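Rv3651-like N-terminal domain-containing protein (PDB 4Q6U) is of unknown biochemical function but joins three sensor-type domains, one of GAF and two of PAS lineage, and so probably takes part in signal sensing. Local coordinates at residues Met163-Lys168 / Leu245-Thr250; Asp258-Cys261 / Asp265-Arg268; Pro311-Val316 / Asp337-Asp342. One frame throughout, in Å; residues are numbered along the deposited sequence.

Contact 1: residues Met163-Lys168 / Leu245-Thr250; sequences MAVKAK and LVDLKT
Asp247 OD2 faces the end of helix 157-165 and is held chiefly by one well-placed water. This water donates both to Asp247 OD2 (2.8 Å) and to Val165 O, so it bridges the carboxylate to the last helical residue. A second water lies between Asp247 OD2 and Ala164 O, but it sits too close to Ala164 O and its bond to the carboxylate is weak, so this bridge is doubtful. The contact is a water-mediated junction between the middle and C-terminal PAS-like domains, with an Asx turn on the C-terminal side. Direct touching falls to Val165, whose CA lies 3.4 Å from Asp247 OD2. The two side chains run alongside each other but point opposite ways, and Val165 CG1 lies 3.9 Å from Asp247 CG. The Asp247 CG stands opposite its backbone N (chi1 -172°), which carries the carboxylate out to the helix end. Backbone carbonyls gather there, and the intervening water probably eases their meeting with a negative group. Around the pair, Val165 also packs on Leu254, Thr325 and Leu321, so it meets several parts of the C-terminal domain. Asp247 is buried and has its side chain against Thr252. Its other oxygen, OD1, takes part in the Asx turn, which limits the rotation of the carboxylate. Lys249 N donates to Asp247 OD1 at 3.0 Å, nearly end-on to the C-O bond, with the N-H bent to 134°.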
HETATM    1  N   MSE B 163       9.501  -4.943 -13.986  1.00 43.95           N
HETATM    2  CA  MSE B 163       9.769  -5.977 -14.990  1.00 48.22           C
HETATM    3  C   MSE B 163       9.866  -5.344 -16.380  1.00 51.89           C
HETATM    4  O   MSE B 163      10.738  -5.695 -17.169  1.00 66.43           O
HETATM    5  CB  MSE B 163       8.669  -7.058 -14.938  1.00 46.20           C
HETATM    6  CG  MSE B 163       8.815  -8.241 -15.912  1.00 57.24           C
HETATM    7 SE   MSE B 163       7.469  -9.692 -15.725  1.00 68.67          SE
HETATM    8  CE  MSE B 163       8.024 -10.437 -13.991  1.00 56.37           C
ATOM      9  N   ALA B 164       9.008  -4.364 -16.652  1.00 44.66           N
ATOM     10  CA  ALA B 164       8.898  -3.791 -17.991  1.00 42.12           C
ATOM     11  C   ALA B 164       9.955  -2.739 -18.374  1.00 52.85           C
ATOM     12  O   ALA B 164      10.324  -2.652 -19.545  1.00 53.73           O
ATOM     13  CB  ALA B 164       7.512  -3.202 -18.168  1.00 38.69           C
ATOM     14  N   VAL B 165      10.440  -1.937 -17.426  1.00 51.67           N
ATOM     15  CA  VAL B 165      11.309  -0.802 -17.793  1.00 48.68           C
ATOM     16  C   VAL B 165      12.799  -1.128 -17.773  1.00 54.80           C
ATOM     17  O   VAL B 165      13.589  -0.556 -18.527  1.00 62.73           O
ATOM     18  CB  VAL B 165      11.098   0.418 -16.865  1.00 45.24           C
ATOM     19  CG1 VAL B 165       9.794   1.100 -17.174  1.00 47.41           C
ATOM     20  CG2 VAL B 165      11.167   0.002 -15.407  1.00 46.27           C
ATOM     21  N   LYS B 166      13.179  -2.020 -16.876  1.00 50.31           N
ATOM     22  CA  LYS B 166      14.554  -2.440 -16.747  1.00 57.35           C
ATOM     23  C   LYS B 166      14.504  -3.939 -16.843  1.00 58.57           C
ATOM     24  O   LYS B 166      14.312  -4.629 -15.841  1.00 60.86           O
ATOM     25  CB  LYS B 166      15.173  -1.971 -15.428  1.00 59.95           C
ATOM     26  N   ALA B 167      14.638  -4.428 -18.071  1.00 52.24           N
ATOM     27  CA  ALA B 167      14.401  -5.828 -18.374  1.00 61.62           C
ATOM     28  C   ALA B 167      15.561  -6.714 -17.935  1.00 68.72           C
ATOM     29  O   ALA B 167      16.699  -6.575 -18.396  1.00 65.96           O
ATOM     30  CB  ALA B 167      14.134  -6.002 -19.859  1.00 71.06           C
ATOM     31  N   LYS B 168      15.248  -7.627 -17.025  1.00 69.51           N
ATOM     32  CA  LYS B 168      16.195  -8.615 -16.562  1.00 67.14           C
ATOM     33  C   LYS B 168      15.488  -9.953 -16.554  1.00 74.86           C
ATOM     34  O   LYS B 168      14.417 -10.088 -15.960  1.00 81.18           O
ATOM     35  CB  LYS B 168      16.725  -8.263 -15.173  1.00 68.05           C
ATOM     36  N   LEU B 245       2.195   6.302 -16.496  1.00 23.28           N
ATOM     37  CA  LEU B 245       3.570   5.893 -16.284  1.00 23.89           C
ATOM     38  C   LEU B 245       4.154   5.496 -17.625  1.00 27.84           C
ATOM     39  O   LEU B 245       3.477   4.858 -18.430  1.00 31.06           O
ATOM     40  CB  LEU B 245       3.662   4.744 -15.293  1.00 26.88           C
ATOM     41  CG  LEU B 245       3.153   5.095 -13.892  1.00 26.19           C
ATOM     42  CD1 LEU B 245       3.070   3.844 -13.049  1.00 28.80           C
ATOM     43  CD2 LEU B 245       4.099   6.108 -13.262  1.00 23.81           C
ATOM     44  N   VAL B 246       5.399   5.891 -17.870  1.00 30.95           N
ATOM     45  CA  VAL B 246       6.054   5.583 -19.134  1.00 31.23           C
ATOM     46  C   VAL B 246       7.478   5.072 -18.924  1.00 38.79           C
ATOM     47  O   VAL B 246       8.095   5.340 -17.888  1.00 39.77           O
ATOM     48  CB  VAL B 246       6.102   6.817 -20.066  1.00 39.04           C
ATOM     49  CG1 VAL B 246       4.735   7.480 -20.147  1.00 39.82           C
ATOM     50  CG2 VAL B 246       7.164   7.808 -19.600  1.00 39.65           C
ATOM     51  N   ASP B 247       7.989   4.317 -19.897  1.00 37.00           N
ATOM     52  CA  ASP B 247       9.402   3.970 -19.909  1.00 42.50           C
ATOM     53  C   ASP B 247      10.166   5.192 -20.391  1.00 45.65           C
ATOM     54  O   ASP B 247       9.960   5.670 -21.506  1.00 53.52           O
ATOM     55  CB  ASP B 247       9.683   2.747 -20.798  1.00 38.49           C
ATOM     56  CG  ASP B 247      11.126   2.244 -20.682  1.00 45.07           C
ATOM     57  OD1 ASP B 247      12.050   3.068 -20.562  1.00 48.66           O
ATOM     58  OD2 ASP B 247      11.345   1.013 -20.718  1.00 49.57           O
ATOM     59  N   LEU B 248      11.039   5.700 -19.531  1.00 47.95           N
ATOM     60  CA  LEU B 248      11.794   6.914 -19.813  1.00 53.01           C
ATOM     61  C   LEU B 248      12.675   6.809 -21.063  1.00 62.02           C
ATOM     62  O   LEU B 248      12.735   7.738 -21.874  1.00 67.84           O
ATOM     63  CB  LEU B 248      12.643   7.269 -18.592  1.00 58.39           C
ATOM     64  CG  LEU B 248      11.800   7.797 -17.426  1.00 64.24           C
ATOM     65  CD1 LEU B 248      12.630   7.989 -16.160  1.00 66.20           C
ATOM     66  CD2 LEU B 248      11.131   9.106 -17.837  1.00 58.61           C
ATOM     67  N   LYS B 249      13.337   5.666 -21.220  1.00 59.28           N
ATOM     68  CA  LYS B 249      14.263   5.446 -22.325  1.00 55.48           C
ATOM     69  C   LYS B 249      13.563   5.386 -23.685  1.00 59.72           C
ATOM     70  O   LYS B 249      14.059   5.926 -24.670  1.00 61.60           O
ATOM     71  CB  LYS B 249      15.051   4.151 -22.093  1.00 49.76           C
ATOM     72  N   THR B 250      12.401   4.743 -23.729  1.00 61.66           N
ATOM     73  CA  THR B 250      11.765   4.424 -25.004  1.00 65.49           C
ATOM     74  C   THR B 250      10.450   5.165 -25.259  1.00 65.78           C
ATOM     75  O   THR B 250       9.915   5.109 -26.365  1.00 66.04           O
ATOM     76  CB  THR B 250      11.493   2.914 -25.097  1.00 61.83           C
ATOM     77  OG1 THR B 250      10.686   2.507 -23.986  1.00 55.81           O
ATOM     78  CG2 THR B 250      12.802   2.135 -25.066  1.00 63.63           C
TER
HETATM   79  O   HOH W   1       9.004  -1.321 -21.110  1.00 46.09           O
HETATM   80  O   HOH W   2      13.607  -0.447 -21.432  1.00 50.70           O

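Contact 2: residues Asp258-Cys261 / Asp265-Arg268; sequences DQPC and DWRR
Trp266 turns its indole toward Pro260 and Cys261 by a chi1 of 57°, which sets CG between the backbone N and the carbonyl carbon. A chi2 of -84° then sets the indole plane roughly perpendicular to the plane of CA, CB and CG, and presents its NE1 side to Cys261. The carbonyl oxygen of Cys261 lies at the ring edge, near the ring plane, 3.2 Å from Trp266 NE1. A water in the plane of the ring accepts from Trp266 NE1 at 2.6 Å. The same water donates to Cys261 O over a longer 3.3 Å, so it links the indole to the backbone of the other segment. Beside this polar edge the contact is apolar. Pro260 CB comes within 3.5 Å of Trp266 CZ2, and the proline ring meets the indole at a slant, neither on its face nor at its edge. Arg267 CG covers part of one indole face, toward the rim. The turn that carries Trp266 is held by an Asx motif. Arg268 N donates to Asp265 OD1 at 2.9 Å, almost straight (164°) but from above the carboxylate plane. Arg268 NH1 forms a salt bridge with Asp265 OD2, also at 2.9 Å, so both carboxylate oxygens are used within the turn. Trp266 further meets Trp256 edge-to-face, and Arg267 pairs with Glu146 in the middle family region. Both segments belong to the long connection between strands 253-256 and 296-303, which are the two outermost strands of the C-terminal PAS-like sheet.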
ATOM      1  N   ASP B 258      -5.071   8.028 -14.639  1.00 29.06           N
ATOM      2  CA  ASP B 258      -6.418   8.541 -14.809  1.00 29.15           C
ATOM      3  C   ASP B 258      -7.003   7.813 -16.006  1.00 34.11           C
ATOM      4  O   ASP B 258      -6.474   6.784 -16.410  1.00 39.03           O
ATOM      5  CB  ASP B 258      -6.395  10.051 -15.030  1.00 33.23           C
ATOM      6  CG  ASP B 258      -5.654  10.771 -13.934  1.00 28.20           C
ATOM      7  OD1 ASP B 258      -5.966  10.503 -12.755  1.00 29.05           O
ATOM      8  OD2 ASP B 258      -4.755  11.585 -14.239  1.00 32.49           O
ATOM      9  N   GLN B 259      -8.079   8.330 -16.580  1.00 37.57           N
ATOM     10  CA  GLN B 259      -8.603   7.728 -17.801  1.00 39.08           C
ATOM     11  C   GLN B 259      -7.708   8.097 -18.986  1.00 42.36           C
ATOM     12  O   GLN B 259      -7.055   9.138 -18.977  1.00 35.24           O
ATOM     13  CB  GLN B 259     -10.048   8.170 -18.056  1.00 42.14           C
ATOM     14  CG  GLN B 259     -11.050   7.592 -17.065  1.00 42.27           C
ATOM     15  CD  GLN B 259     -10.804   6.119 -16.758  1.00 53.71           C
ATOM     16  OE1 GLN B 259     -10.831   5.274 -17.650  1.00 61.93           O
ATOM     17  NE2 GLN B 259     -10.558   5.807 -15.483  1.00 55.22           N
ATOM     18  N   PRO B 260      -7.668   7.238 -20.017  1.00 41.11           N
ATOM     19  CA  PRO B 260      -6.810   7.540 -21.171  1.00 34.91           C
ATOM     20  C   PRO B 260      -7.183   8.854 -21.832  1.00 36.69           C
ATOM     21  O   PRO B 260      -8.347   9.254 -21.804  1.00 44.22           O
ATOM     22  CB  PRO B 260      -7.065   6.371 -22.121  1.00 31.39           C
ATOM     23  CG  PRO B 260      -7.563   5.270 -21.245  1.00 40.63           C
ATOM     24  CD  PRO B 260      -8.327   5.927 -20.134  1.00 39.06           C
ATOM     25  N   CYS B 261      -6.196   9.536 -22.401  1.00 35.44           N
ATOM     26  CA  CYS B 261      -6.477  10.775 -23.097  1.00 46.53           C
ATOM     27  C   CYS B 261      -6.733  10.470 -24.560  1.00 45.56           C
ATOM     28  O   CYS B 261      -6.124   9.574 -25.145  1.00 50.76           O
ATOM     29  CB  CYS B 261      -5.334  11.783 -22.943  1.00 57.43           C
ATOM     30  SG  CYS B 261      -3.972  11.563 -24.084  1.00 64.45           S
ATOM     31  N   ASP B 265      -3.139   9.470 -30.575  1.00 39.24           N
ATOM     32  CA  ASP B 265      -3.396   8.054 -30.825  1.00 33.63           C
ATOM     33  C   ASP B 265      -2.322   7.190 -30.181  1.00 33.46           C
ATOM     34  O   ASP B 265      -1.434   6.675 -30.867  1.00 35.37           O
ATOM     35  CB  ASP B 265      -3.474   7.782 -32.338  1.00 34.71           C
ATOM     36  CG  ASP B 265      -4.198   6.480 -32.665  1.00 41.40           C
ATOM     37  OD1 ASP B 265      -4.338   5.617 -31.771  1.00 33.70           O
ATOM     38  OD2 ASP B 265      -4.620   6.312 -33.825  1.00 45.46           O
ATOM     39  N   TRP B 266      -2.415   7.033 -28.860  1.00 30.93           N
ATOM     40  CA  TRP B 266      -1.484   6.204 -28.107  1.00 31.73           C
ATOM     41  C   TRP B 266      -1.664   4.717 -28.426  1.00 33.07           C
ATOM     42  O   TRP B 266      -0.716   3.943 -28.313  1.00 29.46           O
ATOM     43  CB  TRP B 266      -1.642   6.446 -26.587  1.00 33.20           C
ATOM     44  CG  TRP B 266      -3.033   6.212 -26.080  1.00 35.88           C
ATOM     45  CD1 TRP B 266      -4.080   7.094 -26.104  1.00 35.61           C
ATOM     46  CD2 TRP B 266      -3.533   5.015 -25.474  1.00 32.15           C
ATOM     47  NE1 TRP B 266      -5.201   6.513 -25.558  1.00 31.47           N
ATOM     48  CE2 TRP B 266      -4.890   5.243 -25.157  1.00 31.53           C
ATOM     49  CE3 TRP B 266      -2.963   3.774 -25.166  1.00 32.37           C
ATOM     50  CZ2 TRP B 266      -5.690   4.266 -24.553  1.00 34.15           C
ATOM     51  CZ3 TRP B 266      -3.760   2.808 -24.553  1.00 28.64           C
ATOM     52  CH2 TRP B 266      -5.109   3.062 -24.263  1.00 26.44           C
ATOM     53  N   ARG B 267      -2.868   4.322 -28.835  1.00 26.85           N
ATOM     54  CA  ARG B 267      -3.124   2.902 -29.119  1.00 28.80           C
ATOM     55  C   ARG B 267      -2.474   2.450 -30.428  1.00 29.70           C
ATOM     56  O   ARG B 267      -1.800   1.418 -30.471  1.00 29.69           O
ATOM     57  CB  ARG B 267      -4.631   2.628 -29.147  1.00 32.88           C
ATOM     58  CG  ARG B 267      -5.260   2.620 -27.747  1.00 35.38           C
ATOM     59  CD  ARG B 267      -6.736   2.236 -27.759  1.00 42.79           C
ATOM     60  NE  ARG B 267      -6.955   0.915 -28.340  1.00 46.17           N
ATOM     61  CZ  ARG B 267      -7.578   0.706 -29.495  1.00 48.97           C
ATOM     62  NH1 ARG B 267      -8.059   1.731 -30.179  1.00 50.48           N
ATOM     63  NH2 ARG B 267      -7.725  -0.524 -29.960  1.00 41.68           N
ATOM     64  N   ARG B 268      -2.661   3.225 -31.486  1.00 30.94           N
ATOM     65  CA  ARG B 268      -2.067   2.876 -32.783  1.00 32.09           C
ATOM     66  C   ARG B 268      -0.543   2.937 -32.712  1.00 33.08           C
ATOM     67  O   ARG B 268       0.149   2.080 -33.267  1.00 31.95           O
ATOM     68  CB  ARG B 268      -2.570   3.811 -33.877  1.00 31.13           C
ATOM     69  CG  ARG B 268      -2.123   3.419 -35.296  1.00 38.81           C
ATOM     70  CD  ARG B 268      -2.359   4.552 -36.266  1.00 45.15           C
ATOM     71  NE  ARG B 268      -1.331   5.587 -36.145  1.00 68.01           N
ATOM     72  CZ  ARG B 268      -1.579   6.878 -35.943  1.00 80.47           C
ATOM     73  NH1 ARG B 268      -2.831   7.311 -35.844  1.00 81.26           N
ATOM     74  NH2 ARG B 268      -0.573   7.742 -35.845  1.00 80.90           N
TER
HETATM   75  O   HOH W   3      -7.740   6.722 -25.436  1.00 43.32           O

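Contact 3: residues Pro311-Val316 / Asp337-Asp342; sequences PVHVTV and DEELAD
Glu339 and His313 bury the most surface here, with Leu340 and Pro311 next. The Glu339 carboxylate meets the His313 imidazole obliquely, the two planes 23° apart. Glu339 OE2 is 3.3 Å from His313 CD2, and Glu339 CD comes equally near to that ring carbon. Glu339 OE2 also approaches His313 NE2, but at a poor angle, so this is a close approach and not a hydrogen bond. The Glu339 chain is extended beyond CG and crosses the histidine at about a right angle. Its carboxylate is held elsewhere: OE2 forms a salt bridge with Arg333, and OE1 accepts from Thr336 N just before the helix. The second patch is apolar. Leu340 CD2 rests 3.6 Å from Pro311 CB and almost as near to Pro311 CG. Leu340 reaches it because CG points opposite the carbonyl carbon (chi1 -65°), which brings the branch end nearer the strand. Pro335 touches Pro311, His313 and Leu340, filling in between strand and helix. Helix 337-343 thus lies against strand 309-320, which runs between strands 296-303 and 325-333 in the C-terminal PAS-like sheet.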
ATOM      1  N   PRO B 311       0.389  18.528 -30.944  1.00 50.24           N
ATOM      2  CA  PRO B 311       1.159  19.074 -29.818  1.00 49.67           C
ATOM      3  C   PRO B 311       0.498  18.768 -28.482  1.00 47.21           C
ATOM      4  O   PRO B 311      -0.690  19.010 -28.317  1.00 47.62           O
ATOM      5  CB  PRO B 311       1.176  20.587 -30.094  1.00 52.67           C
ATOM      6  CG  PRO B 311       0.011  20.826 -31.003  1.00 66.08           C
ATOM      7  CD  PRO B 311      -0.117  19.585 -31.838  1.00 53.35           C
ATOM      8  N   VAL B 312       1.264  18.220 -27.550  1.00 45.30           N
ATOM      9  CA  VAL B 312       0.739  17.858 -26.233  1.00 43.03           C
ATOM     10  C   VAL B 312       1.687  18.380 -25.180  1.00 47.15           C
ATOM     11  O   VAL B 312       2.898  18.183 -25.289  1.00 46.09           O
ATOM     12  CB  VAL B 312       0.587  16.332 -26.043  1.00 40.38           C
ATOM     13  CG1 VAL B 312       0.232  15.992 -24.568  1.00 38.21           C
ATOM     14  CG2 VAL B 312      -0.439  15.749 -27.022  1.00 40.38           C
ATOM     15  N   HIS B 313       1.144  19.043 -24.163  1.00 43.78           N
ATOM     16  CA  HIS B 313       1.976  19.548 -23.083  1.00 42.97           C
ATOM     17  C   HIS B 313       2.242  18.428 -22.079  1.00 40.95           C
ATOM     18  O   HIS B 313       1.316  17.829 -21.523  1.00 38.67           O
ATOM     19  CB  HIS B 313       1.323  20.744 -22.394  1.00 44.20           C
ATOM     20  CG  HIS B 313       2.174  21.346 -21.318  1.00 47.31           C
ATOM     21  ND1 HIS B 313       2.237  20.825 -20.043  1.00 42.86           N
ATOM     22  CD2 HIS B 313       3.008  22.410 -21.336  1.00 46.84           C
ATOM     23  CE1 HIS B 313       3.068  21.554 -19.317  1.00 43.98           C
ATOM     24  NE2 HIS B 313       3.551  22.519 -20.077  1.00 49.47           N
ATOM     25  N   VAL B 314       3.524  18.166 -21.850  1.00 40.46           N
ATOM     26  CA  VAL B 314       3.969  17.031 -21.059  1.00 45.26           C
ATOM     27  C   VAL B 314       4.760  17.489 -19.836  1.00 50.65           C
ATOM     28  O   VAL B 314       5.675  18.303 -19.958  1.00 53.51           O
ATOM     29  CB  VAL B 314       4.839  16.101 -21.910  1.00 47.82           C
ATOM     30  CG1 VAL B 314       5.455  15.032 -21.067  1.00 46.46           C
ATOM     31  CG2 VAL B 314       4.017  15.494 -23.045  1.00 42.65           C
ATOM     32  N   THR B 315       4.396  16.975 -18.662  1.00 39.86           N
ATOM     33  CA  THR B 315       5.132  17.251 -17.426  1.00 48.19           C
ATOM     34  C   THR B 315       5.590  15.926 -16.806  1.00 47.67           C
ATOM     35  O   THR B 315       4.785  15.017 -16.594  1.00 43.47           O
ATOM     36  CB  THR B 315       4.281  18.054 -16.432  1.00 47.33           C
ATOM     37  OG1 THR B 315       3.961  19.326 -17.007  1.00 48.91           O
ATOM     38  CG2 THR B 315       5.029  18.266 -15.110  1.00 52.46           C
ATOM     39  N   VAL B 316       6.888  15.814 -16.539  1.00 41.28           N
ATOM     40  CA  VAL B 316       7.504  14.520 -16.259  1.00 34.93           C
ATOM     41  C   VAL B 316       8.242  14.488 -14.934  1.00 42.57           C
ATOM     42  O   VAL B 316       9.053  15.370 -14.651  1.00 43.33           O
ATOM     43  CB  VAL B 316       8.504  14.130 -17.363  1.00 43.82           C
ATOM     44  CG1 VAL B 316       8.810  12.645 -17.306  1.00 47.25           C
ATOM     45  CG2 VAL B 316       7.956  14.487 -18.714  1.00 53.58           C
ATOM     46  N   ASP B 337      -2.117  28.445 -26.226  1.00 65.77           N
ATOM     47  CA  ASP B 337      -1.581  29.186 -27.361  1.00 66.13           C
ATOM     48  C   ASP B 337      -0.199  29.716 -26.996  1.00 72.91           C
ATOM     49  O   ASP B 337       0.739  29.656 -27.791  1.00 70.39           O
ATOM     50  CB  ASP B 337      -2.515  30.332 -27.759  1.00 69.44           C
ATOM     51  N   GLU B 338      -0.084  30.203 -25.765  1.00 75.16           N
ATOM     52  CA  GLU B 338       1.181  30.687 -25.234  1.00 74.68           C
ATOM     53  C   GLU B 338       2.250  29.593 -25.237  1.00 71.46           C
ATOM     54  O   GLU B 338       3.372  29.817 -25.699  1.00 69.88           O
ATOM     55  CB  GLU B 338       0.982  31.234 -23.816  1.00 75.51           C
ATOM     56  N   GLU B 339       1.894  28.411 -24.739  1.00 67.34           N
ATOM     57  CA  GLU B 339       2.845  27.307 -24.642  1.00 65.65           C
ATOM     58  C   GLU B 339       3.347  26.867 -26.012  1.00 69.80           C
ATOM     59  O   GLU B 339       4.510  26.488 -26.160  1.00 70.20           O
ATOM     60  CB  GLU B 339       2.219  26.120 -23.902  1.00 62.87           C
ATOM     61  CG  GLU B 339       2.516  26.111 -22.400  1.00 67.99           C
ATOM     62  CD  GLU B 339       1.471  25.370 -21.590  1.00 73.09           C
ATOM     63  OE1 GLU B 339       0.459  24.930 -22.178  1.00 76.62           O
ATOM     64  OE2 GLU B 339       1.662  25.229 -20.361  1.00 67.33           O
ATOM     65  N   LEU B 340       2.473  26.918 -27.010  1.00 60.95           N
ATOM     66  CA  LEU B 340       2.854  26.527 -28.362  1.00 66.21           C
ATOM     67  C   LEU B 340       3.918  27.478 -28.900  1.00 73.47           C
ATOM     68  O   LEU B 340       4.856  27.060 -29.575  1.00 79.06           O
ATOM     69  CB  LEU B 340       1.638  26.509 -29.289  1.00 63.64           C
ATOM     70  CG  LEU B 340       0.543  25.481 -29.004  1.00 64.60           C
ATOM     71  CD1 LEU B 340      -0.740  25.913 -29.691  1.00 68.29           C
ATOM     72  CD2 LEU B 340       0.967  24.093 -29.477  1.00 60.34           C
ATOM     73  N   ALA B 341       3.766  28.758 -28.583  1.00 78.63           N
ATOM     74  CA  ALA B 341       4.702  29.775 -29.044  1.00 80.10           C
ATOM     75  C   ALA B 341       6.108  29.534 -28.494  1.00 78.70           C
ATOM     76  O   ALA B 341       7.081  29.538 -29.245  1.00 86.66           O
ATOM     77  CB  ALA B 341       4.209  31.152 -28.658  1.00 81.93           C
ATOM     78  N   ASP B 342       6.211  29.311 -27.188  1.00 77.34           N
ATOM     79  CA  ASP B 342       7.506  29.074 -26.551  1.00 81.89           C
ATOM     80  C   ASP B 342       8.218  27.843 -27.118  1.00 87.38           C
ATOM     81  O   ASP B 342       9.445  27.813 -27.214  1.00 89.12           O
ATOM     82  CB  ASP B 342       7.336  28.923 -25.038  1.00 77.65           C
TER

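How the contacts relate
All three contacts involve the C-terminal PAS-like domain, but they differ in place. Contact 1 is the buried one and joins two domains. Contacts 2 and 3 are partly buried and lie within the C-terminal family region. Contacts 1 and 3 reach the same sheet, through strands 242-246 and 309-320, and they meet where Leu248 CD2 packs 4.3 Å from Val316 CG1. Contact 2 touches neither; its centre is about 18 Å from each of the other centres. The chemistry follows position. Water joins a carboxylate to a helix end at contact 1 and an indole to a loop carbonyl at contact 2, whereas contact 3 relies on direct side-chain packing.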